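Local coordinates for protein probable fimbrial chaperone YadV (Escherichia coli K-12, PDB 5GHU) that probably acts as a periplasmic chaperone that helps pilin subunits fold and supports the biogenesis of fimbriae, at residues Thr8-Lys13 with Val19-Glu24; Gln68-Met73 with Phe88-Leu93; Val51-Thr56 with Thr78-Asp83. All coordinates share one frame; numbering follows the deposited sequence. Where two conformers were deposited one is given.

Contact 1. Residues Thr8-Lys13 with Val19-Glu24; sequences TRVIYK and VNVRLE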
# COMPACT_ATOMS: atom_id res chain seq x y z
N THR A 8 5.35 2.29 6.92
CA THR A 8 5.23 2.29 5.47
C THR A 8 3.78 2.17 5.04
O THR A 8 3.49 2.27 3.84
CB THR A 8 6.04 1.17 4.82
OG1 THR A 8 5.56 -0.10 5.30
CG2 THR A 8 7.51 1.34 5.12
N ARG A 9 2.85 1.95 6.00
CA ARG A 9 1.43 2.03 5.71
C ARG A 9 0.72 2.37 7.01
O ARG A 9 1.34 2.29 8.09
CB ARG A 9 0.85 0.73 5.09
CG ARG A 9 0.85 -0.50 6.09
CD ARG A 9 1.68 -1.75 5.60
NE ARG A 9 1.62 -2.01 4.16
CZ ARG A 9 0.88 -2.87 3.44
NH1 ARG A 9 1.19 -2.81 2.14
NH2 ARG A 9 0.00 -3.82 3.93
N VAL A 10 -0.54 2.77 6.90
CA VAL A 10 -1.36 3.10 8.10
C VAL A 10 -2.60 2.21 8.06
O VAL A 10 -3.27 2.12 7.03
CB VAL A 10 -1.81 4.58 8.07
CG1 VAL A 10 -2.59 4.92 9.37
CG2 VAL A 10 -0.63 5.51 7.91
N ILE A 11 -2.94 1.55 9.18
CA ILE A 11 -4.18 0.81 9.26
C ILE A 11 -5.16 1.65 10.06
O ILE A 11 -4.84 2.08 11.19
CB ILE A 11 -3.99 -0.56 9.95
CG1 ILE A 11 -2.88 -1.37 9.25
CG2 ILE A 11 -5.31 -1.30 10.03
CD1 ILE A 11 -3.07 -1.62 7.71
N TYR A 12 -6.33 1.91 9.46
CA TYR A 12 -7.38 2.70 10.13
C TYR A 12 -8.56 1.75 10.38
O TYR A 12 -9.31 1.47 9.47
CB TYR A 12 -7.80 3.91 9.26
CG TYR A 12 -8.62 4.92 10.05
CD1 TYR A 12 -9.85 4.58 10.59
CD2 TYR A 12 -8.18 6.21 10.18
CE1 TYR A 12 -10.58 5.51 11.34
CE2 TYR A 12 -8.90 7.15 10.89
CZ TYR A 12 -10.11 6.79 11.46
OH TYR A 12 -10.81 7.74 12.19
N LYS A 13 -8.69 1.25 11.62
CA LYS A 13 -9.81 0.36 11.94
C LYS A 13 -11.03 1.20 12.16
O LYS A 13 -10.96 2.27 12.75
CB LYS A 13 -9.45 -0.50 13.18
CG LYS A 13 -8.25 -1.43 12.85
CD LYS A 13 -7.98 -2.34 14.06
CE LYS A 13 -6.74 -3.18 13.71
NZ LYS A 13 -6.44 -4.14 14.87
N VAL A 19 -6.60 8.08 14.12
CA VAL A 19 -5.34 7.36 14.12
C VAL A 19 -4.20 8.37 13.97
O VAL A 19 -4.35 9.35 13.23
CB VAL A 19 -5.32 6.34 12.97
CG1 VAL A 19 -3.96 5.75 12.75
CG2 VAL A 19 -6.38 5.29 13.20
N ASN A 20 -3.06 8.14 14.64
CA ASN A 20 -1.95 9.09 14.53
C ASN A 20 -0.86 8.57 13.61
O ASN A 20 -0.60 7.34 13.54
CB ASN A 20 -1.34 9.41 15.90
CG ASN A 20 -2.27 10.20 16.79
OD1 ASN A 20 -3.12 10.96 16.32
ND2 ASN A 20 -2.09 10.04 18.10
N VAL A 21 -0.23 9.48 12.88
CA VAL A 21 0.93 9.12 12.08
C VAL A 21 2.03 10.09 12.46
O VAL A 21 1.78 11.28 12.53
CB VAL A 21 0.65 9.24 10.57
CG1 VAL A 21 1.93 8.98 9.77
CG2 VAL A 21 -0.43 8.25 10.17
N ARG A 22 3.25 9.60 12.63
CA ARG A 22 4.33 10.49 13.05
C ARG A 22 5.27 10.87 11.90
O ARG A 22 5.66 10.02 11.08
CB ARG A 22 5.12 9.81 14.16
CG ARG A 22 6.28 10.61 14.68
CD ARG A 22 5.82 11.83 15.47
NE ARG A 22 6.99 12.55 15.98
CZ ARG A 22 6.93 13.49 16.92
NH1 ARG A 22 8.04 14.11 17.34
NH2 ARG A 22 5.75 13.84 17.43
N LEU A 23 5.57 12.17 11.83
CA LEU A 23 6.58 12.73 10.92
C LEU A 23 7.82 13.17 11.72
O LEU A 23 7.70 13.74 12.84
CB LEU A 23 6.02 13.94 10.19
CG LEU A 23 4.67 13.69 9.51
CD1 LEU A 23 4.24 14.99 8.83
CD2 LEU A 23 4.75 12.52 8.49
N GLU A 24 8.99 13.00 11.12
CA GLU A 24 10.24 13.50 11.70
C GLU A 24 11.04 14.21 10.63
O GLU A 24 11.13 13.71 9.52
CB GLU A 24 11.08 12.37 12.26
CG GLU A 24 10.42 11.63 13.41
CD GLU A 24 10.44 12.46 14.72
OE1 GLU A 24 11.33 13.32 14.87
OE2 GLU A 24 9.56 12.24 15.57
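V10 meets both V19 and V21 between segments 8-13 and 19-24. Its CG1 comes within 3.7 Å of CG1 of V19. Its CG2 lies 3.6 Å from CG2 of V21. CG2 meets V21 alone, while CG1 faces V19 and also lies near V21. I118 of strand 114-123 packs on this side chain too. I11 starts away from 19-24, and its side chain touches F121 and R123. It offers V19 little more than its carbonyl oxygen.

The two strands run antiparallel at 168°, with axes 8.2 Å apart, yet no hydrogen bond joins them. Strand 9-13 pairs instead with 114-123, and strand 19-25 pairs with 67-74. Strands 9-13 and 19-25 belong to the two facing layers of the immunoglobulin-like PapD N-terminal domain, so their side chains meet inside the sandwich.

Y12 closes the contact. Its CG is anti to the backbone N (chi1 -166°), which swings the ring toward V19. CG2 of V19 sits over one ring face in a CH-pi contact, 3.9 Å from the centroid and 22° off the normal. It is displaced toward the rim, and its nearest ring atom is CD2 of Y12 at 3.6 Å. The ring also makes an edge-to-face contact with F53. The phenol OH of Y12 is hydrogen-bonded to the backbone N of Y74, at the end of strand 67-74. An alanine here would remove both ring and hydroxyl, and would probably leave the V19 methyl without its aromatic face and the Y74 N-H without this partner.

Contact 2. Residues Gln68-Met73 with Phe88-Leu93; sequences QTIKLM and FWFNVL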
# COMPACT_ATOMS: atom_id res chain seq x y z
N GLN A 68 6.43 15.88 14.34
CA GLN A 68 5.06 16.33 14.40
C GLN A 68 4.18 15.11 14.25
O GLN A 68 4.35 14.34 13.31
CB GLN A 68 4.77 17.32 13.26
CG GLN A 68 3.31 17.78 13.15
CD GLN A 68 2.89 18.57 14.36
OE1 GLN A 68 3.52 19.57 14.71
NE2 GLN A 68 1.83 18.12 15.03
N THR A 69 3.23 14.94 15.15
CA THR A 69 2.21 13.91 14.98
C THR A 69 1.03 14.46 14.20
O THR A 69 0.53 15.54 14.50
CB THR A 69 1.75 13.39 16.32
OG1 THR A 69 2.87 12.78 16.95
CG2 THR A 69 0.68 12.30 16.12
N ILE A 70 0.58 13.69 13.19
CA ILE A 70 -0.58 14.09 12.38
C ILE A 70 -1.75 13.20 12.80
O ILE A 70 -1.63 12.00 12.80
CB ILE A 70 -0.31 13.92 10.88
CG1 ILE A 70 0.95 14.71 10.48
CG2 ILE A 70 -1.53 14.35 10.03
CD1 ILE A 70 0.90 16.25 10.71
N LYS A 71 -2.88 13.81 13.08
CA LYS A 71 -4.05 13.03 13.47
C LYS A 71 -4.93 12.83 12.24
O LYS A 71 -5.33 13.80 11.57
CB LYS A 71 -4.81 13.76 14.61
CG LYS A 71 -6.20 13.19 14.89
CD LYS A 71 -6.88 13.91 16.04
CE LYS A 71 -6.24 13.51 17.37
NZ LYS A 71 -6.97 14.09 18.54
N LEU A 72 -5.23 11.58 11.92
CA LEU A 72 -6.08 11.28 10.77
C LEU A 72 -7.43 10.89 11.30
O LEU A 72 -7.53 10.08 12.22
CB LEU A 72 -5.50 10.15 9.93
CG LEU A 72 -4.06 10.36 9.50
CD1 LEU A 72 -3.57 9.05 8.80
CD2 LEU A 72 -3.90 11.62 8.60
N MET A 73 -8.48 11.47 10.75
CA MET A 73 -9.80 11.28 11.33
C MET A 73 -10.87 11.03 10.26
O MET A 73 -11.03 11.83 9.34
CB MET A 73 -10.18 12.49 12.16
CG MET A 73 -11.43 12.26 12.90
SD MET A 73 -11.85 13.58 14.05
CE MET A 73 -10.44 13.67 15.13
N PHE A 88 -6.59 4.39 0.68
CA PHE A 88 -6.32 5.81 0.44
C PHE A 88 -4.84 6.06 0.49
O PHE A 88 -4.06 5.17 0.86
CB PHE A 88 -7.07 6.70 1.47
CG PHE A 88 -8.53 6.47 1.44
CD1 PHE A 88 -9.11 5.44 2.19
CD2 PHE A 88 -9.34 7.24 0.64
CE1 PHE A 88 -10.46 5.21 2.10
CE2 PHE A 88 -10.72 6.97 0.56
CZ PHE A 88 -11.24 5.94 1.32
N TRP A 89 -4.47 7.26 0.05
CA TRP A 89 -3.08 7.68 0.14
C TRP A 89 -2.85 8.82 1.11
O TRP A 89 -3.49 9.85 1.03
CB TRP A 89 -2.60 8.08 -1.26
CG TRP A 89 -2.49 6.82 -2.05
CD1 TRP A 89 -3.49 6.17 -2.72
CD2 TRP A 89 -1.32 6.01 -2.18
NE1 TRP A 89 -3.01 5.02 -3.28
CE2 TRP A 89 -1.68 4.90 -2.97
CE3 TRP A 89 -0.02 6.11 -1.71
CZ2 TRP A 89 -0.76 3.92 -3.32
CZ3 TRP A 89 0.88 5.15 -2.06
CH2 TRP A 89 0.51 4.07 -2.86
N PHE A 90 -1.95 8.57 2.04
CA PHE A 90 -1.50 9.62 2.96
C PHE A 90 -0.28 10.32 2.35
O PHE A 90 0.74 9.68 2.12
CB PHE A 90 -1.14 9.02 4.34
CG PHE A 90 -0.61 10.04 5.31
CD1 PHE A 90 -1.40 11.11 5.69
CD2 PHE A 90 0.70 10.01 5.74
CE1 PHE A 90 -0.94 12.11 6.54
CE2 PHE A 90 1.17 10.99 6.60
CZ PHE A 90 0.35 12.06 6.98
N ASN A 91 -0.42 11.62 2.10
CA ASN A 91 0.61 12.42 1.45
C ASN A 91 1.29 13.37 2.37
O ASN A 91 0.62 14.03 3.17
CB ASN A 91 0.00 13.28 0.32
CG ASN A 91 -0.62 12.45 -0.79
OD1 ASN A 91 -0.04 12.31 -1.84
ND2 ASN A 91 -1.81 11.91 -0.55
N VAL A 92 2.60 13.51 2.18
CA VAL A 92 3.43 14.49 2.85
C VAL A 92 4.24 15.26 1.83
O VAL A 92 4.94 14.67 1.02
CB VAL A 92 4.34 13.76 3.84
CG1 VAL A 92 5.32 14.71 4.45
CG2 VAL A 92 3.44 13.08 4.87
N LEU A 93 4.13 16.58 1.87
CA LEU A 93 4.82 17.44 0.91
C LEU A 93 5.69 18.42 1.68
O LEU A 93 5.17 19.14 2.51
CB LEU A 93 3.78 18.16 0.00
CG LEU A 93 4.19 19.16 -1.10
CD1 LEU A 93 4.52 20.55 -0.55
CD2 LEU A 93 5.37 18.61 -1.83
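F90 is the one residue of 88-93 that reaches segment 68-73, and both of its contacts there are apolar. CD2 of L72 comes closest, 3.6 Å from CE1 of F90, and it also lies 3.9 Å from CD1 of F90. CG2 of I70 stands 4.2 Å from the same CE1. Both aliphatic chains meet the ring at a slant. F90 holds CG anti to its own N (chi1 178°), which brings its CE1 corner up to both branched residues.

The side-chain hydrogen bond within 68-73 is local. NE2 of Q68 donates to the backbone O of T69 at 2.9 Å, with an N-H...O angle of 166°. The donor lies above the carbonyl plane. In the other segment, buried N91 bonds R115 through its OD1.

No hydrogen bond links the two segments, and the nearest CA pair, L72 and F90, is 9.2 Å apart. This spacing suits two layers of a beta sandwich facing each other. Strand 67-74 lies between 19-25 and 53-62 in one layer. Strand 86-95 lies between 31-38 and 114-123 in the other. L120 of strand 114-123 and A55 of strand 53-62 also pack against L72.

Contact 3. Residues Val51-Thr56 with Thr78-Asp83; sequences VPFTAT and TSLPKD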
# COMPACT_ATOMS: atom_id res chain seq x y z
N VAL A 51 -12.68 12.60 -0.17
CA VAL A 51 -12.23 11.62 0.83
C VAL A 51 -12.76 11.98 2.20
O VAL A 51 -12.64 13.11 2.64
CB VAL A 51 -10.69 11.49 0.88
CG1 VAL A 51 -10.15 11.07 -0.47
CG2 VAL A 51 -10.05 12.78 1.34
N PRO A 52 -13.37 11.00 2.88
CA PRO A 52 -14.05 11.30 4.15
C PRO A 52 -13.07 11.27 5.32
O PRO A 52 -13.31 10.59 6.30
CB PRO A 52 -15.08 10.17 4.28
CG PRO A 52 -14.42 8.97 3.53
CD PRO A 52 -13.65 9.64 2.38
N PHE A 53 -11.96 11.99 5.20
CA PHE A 53 -10.97 12.06 6.28
C PHE A 53 -10.49 13.50 6.44
O PHE A 53 -10.54 14.29 5.51
CB PHE A 53 -9.76 11.18 6.01
CG PHE A 53 -10.06 9.70 5.98
CD1 PHE A 53 -10.47 9.10 4.80
CD2 PHE A 53 -9.96 8.92 7.14
CE1 PHE A 53 -10.76 7.74 4.74
CE2 PHE A 53 -10.24 7.55 7.10
CZ PHE A 53 -10.63 6.97 5.89
N THR A 54 -10.01 13.84 7.63
CA THR A 54 -9.21 15.05 7.82
C THR A 54 -7.82 14.62 8.32
O THR A 54 -7.66 13.52 8.87
CB THR A 54 -9.86 16.02 8.81
OG1 THR A 54 -10.09 15.36 10.06
CG2 THR A 54 -11.19 16.52 8.28
N ALA A 55 -6.82 15.46 8.08
CA ALA A 55 -5.46 15.25 8.59
C ALA A 55 -5.05 16.53 9.24
O ALA A 55 -5.02 17.59 8.57
CB ALA A 55 -4.51 14.89 7.45
N THR A 56 -4.77 16.49 10.53
CA THR A 56 -4.47 17.73 11.22
C THR A 56 -3.24 17.58 12.11
O THR A 56 -3.01 16.58 12.76
CB THR A 56 -5.66 18.20 12.04
OG1 THR A 56 -6.00 17.19 12.99
CG2 THR A 56 -6.85 18.45 11.13
N THR A 78 -18.76 10.77 3.37
CA THR A 78 -19.16 9.72 2.44
C THR A 78 -19.08 8.42 3.21
O THR A 78 -18.16 8.24 4.00
CB THR A 78 -18.22 9.60 1.23
OG1 THR A 78 -17.96 10.89 0.67
CG2 THR A 78 -18.83 8.68 0.17
N SER A 79 -20.00 7.50 2.97
CA SER A 79 -19.95 6.24 3.71
C SER A 79 -19.05 5.28 2.97
O SER A 79 -19.17 5.12 1.76
CB SER A 79 -21.33 5.65 3.87
OG SER A 79 -21.97 5.64 2.61
N LEU A 80 -18.12 4.67 3.68
CA LEU A 80 -17.30 3.67 3.02
C LEU A 80 -17.95 2.29 3.15
O LEU A 80 -18.74 2.06 4.08
CB LEU A 80 -15.89 3.65 3.66
CG LEU A 80 -15.07 4.92 3.42
CD1 LEU A 80 -13.82 4.94 4.24
CD2 LEU A 80 -14.68 5.08 1.96
N PRO A 81 -17.56 1.35 2.28
CA PRO A 81 -18.18 0.02 2.37
C PRO A 81 -17.87 -0.63 3.66
O PRO A 81 -16.78 -0.41 4.21
CB PRO A 81 -17.52 -0.78 1.22
CG PRO A 81 -16.59 0.10 0.60
CD PRO A 81 -16.80 1.51 1.03
N LYS A 82 -18.80 -1.44 4.17
CA LYS A 82 -18.53 -2.15 5.39
C LYS A 82 -18.15 -3.60 5.21
O LYS A 82 -17.85 -4.30 6.19
CB LYS A 82 -19.75 -2.04 6.33
CG LYS A 82 -20.02 -0.60 6.75
CD LYS A 82 -21.04 -0.53 7.90
CE LYS A 82 -21.39 0.91 8.25
NZ LYS A 82 -22.35 0.97 9.38
N ASP A 83 -18.06 -4.05 3.94
CA ASP A 83 -17.77 -5.45 3.70
C ASP A 83 -16.40 -5.70 3.12
O ASP A 83 -16.11 -6.82 2.75
CB ASP A 83 -18.79 -6.05 2.71
CG ASP A 83 -18.74 -5.39 1.37
OD1 ASP A 83 -18.09 -4.34 1.14
OD2 ASP A 83 -19.41 -5.96 0.45
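P52 packs closely on the backbone of T78. CB of P52 lies 3.6 Å from O of T78, and CG of the same ring is 3.8 Å from that oxygen. L80 makes a wider, apolar contact. CG of the P52 ring lies 4.1 Å from CG of L80, and the two side chains cross obliquely. L80 has CG anti to its carbonyl carbon (chi1 -67°), which places CD1 4.1 Å from both P52 CG and F53 CZ. The side chains of F53 and L80 stand at about a right angle. F88 meets the F53 ring edge-to-face, and the Y74 ring lies against it at about 60°. L80 also touches F88, beside this aromatic cluster.

The solvent side is looser. T78 is exposed, and its side chain comes no nearer to P52 than 4.4 Å, between the two CB atoms. Beyond L80 the loop turns away from 51-56, and K82 and D83 are exposed.

P52 is the centre of an inverse gamma turn, with a weak backbone bond of 2.9 Å from N of F53 to O of V51. The turn presents the proline ring to the loop just before strand 53-62 begins. The segments 51-56 and 78-83 share no hydrogen bond. One polar link of the loop runs from the backbone N of L80 to the OH of Y74. The contact between side chains is apolar, so it is probably not very directional; the bond from L80 to Y74 adds a directional tie.

How the contacts relate
All three contacts lie in the PapD N-terminal domain. Contact 1 closes before the others open, while the segments of contacts 2 and 3 alternate along the chain. The centres of contacts 1 and 2 are about 7 Å apart, and contact 3 is about 15 Å from contact 1 and 14 Å from contact 2. Strands 19-25, 67-74 and 53-62 are consecutive neighbours in the sheet and link the contacts through probable backbone hydrogen bonds, such as V19 O with L72 N and T56 O with K71 N. Contacts 1 and 2 fill the sandwich interior, whereas contact 3 lies toward one end, where the 78-83 loop packs on the start of strand 53-62. This is consistent with one continuous core.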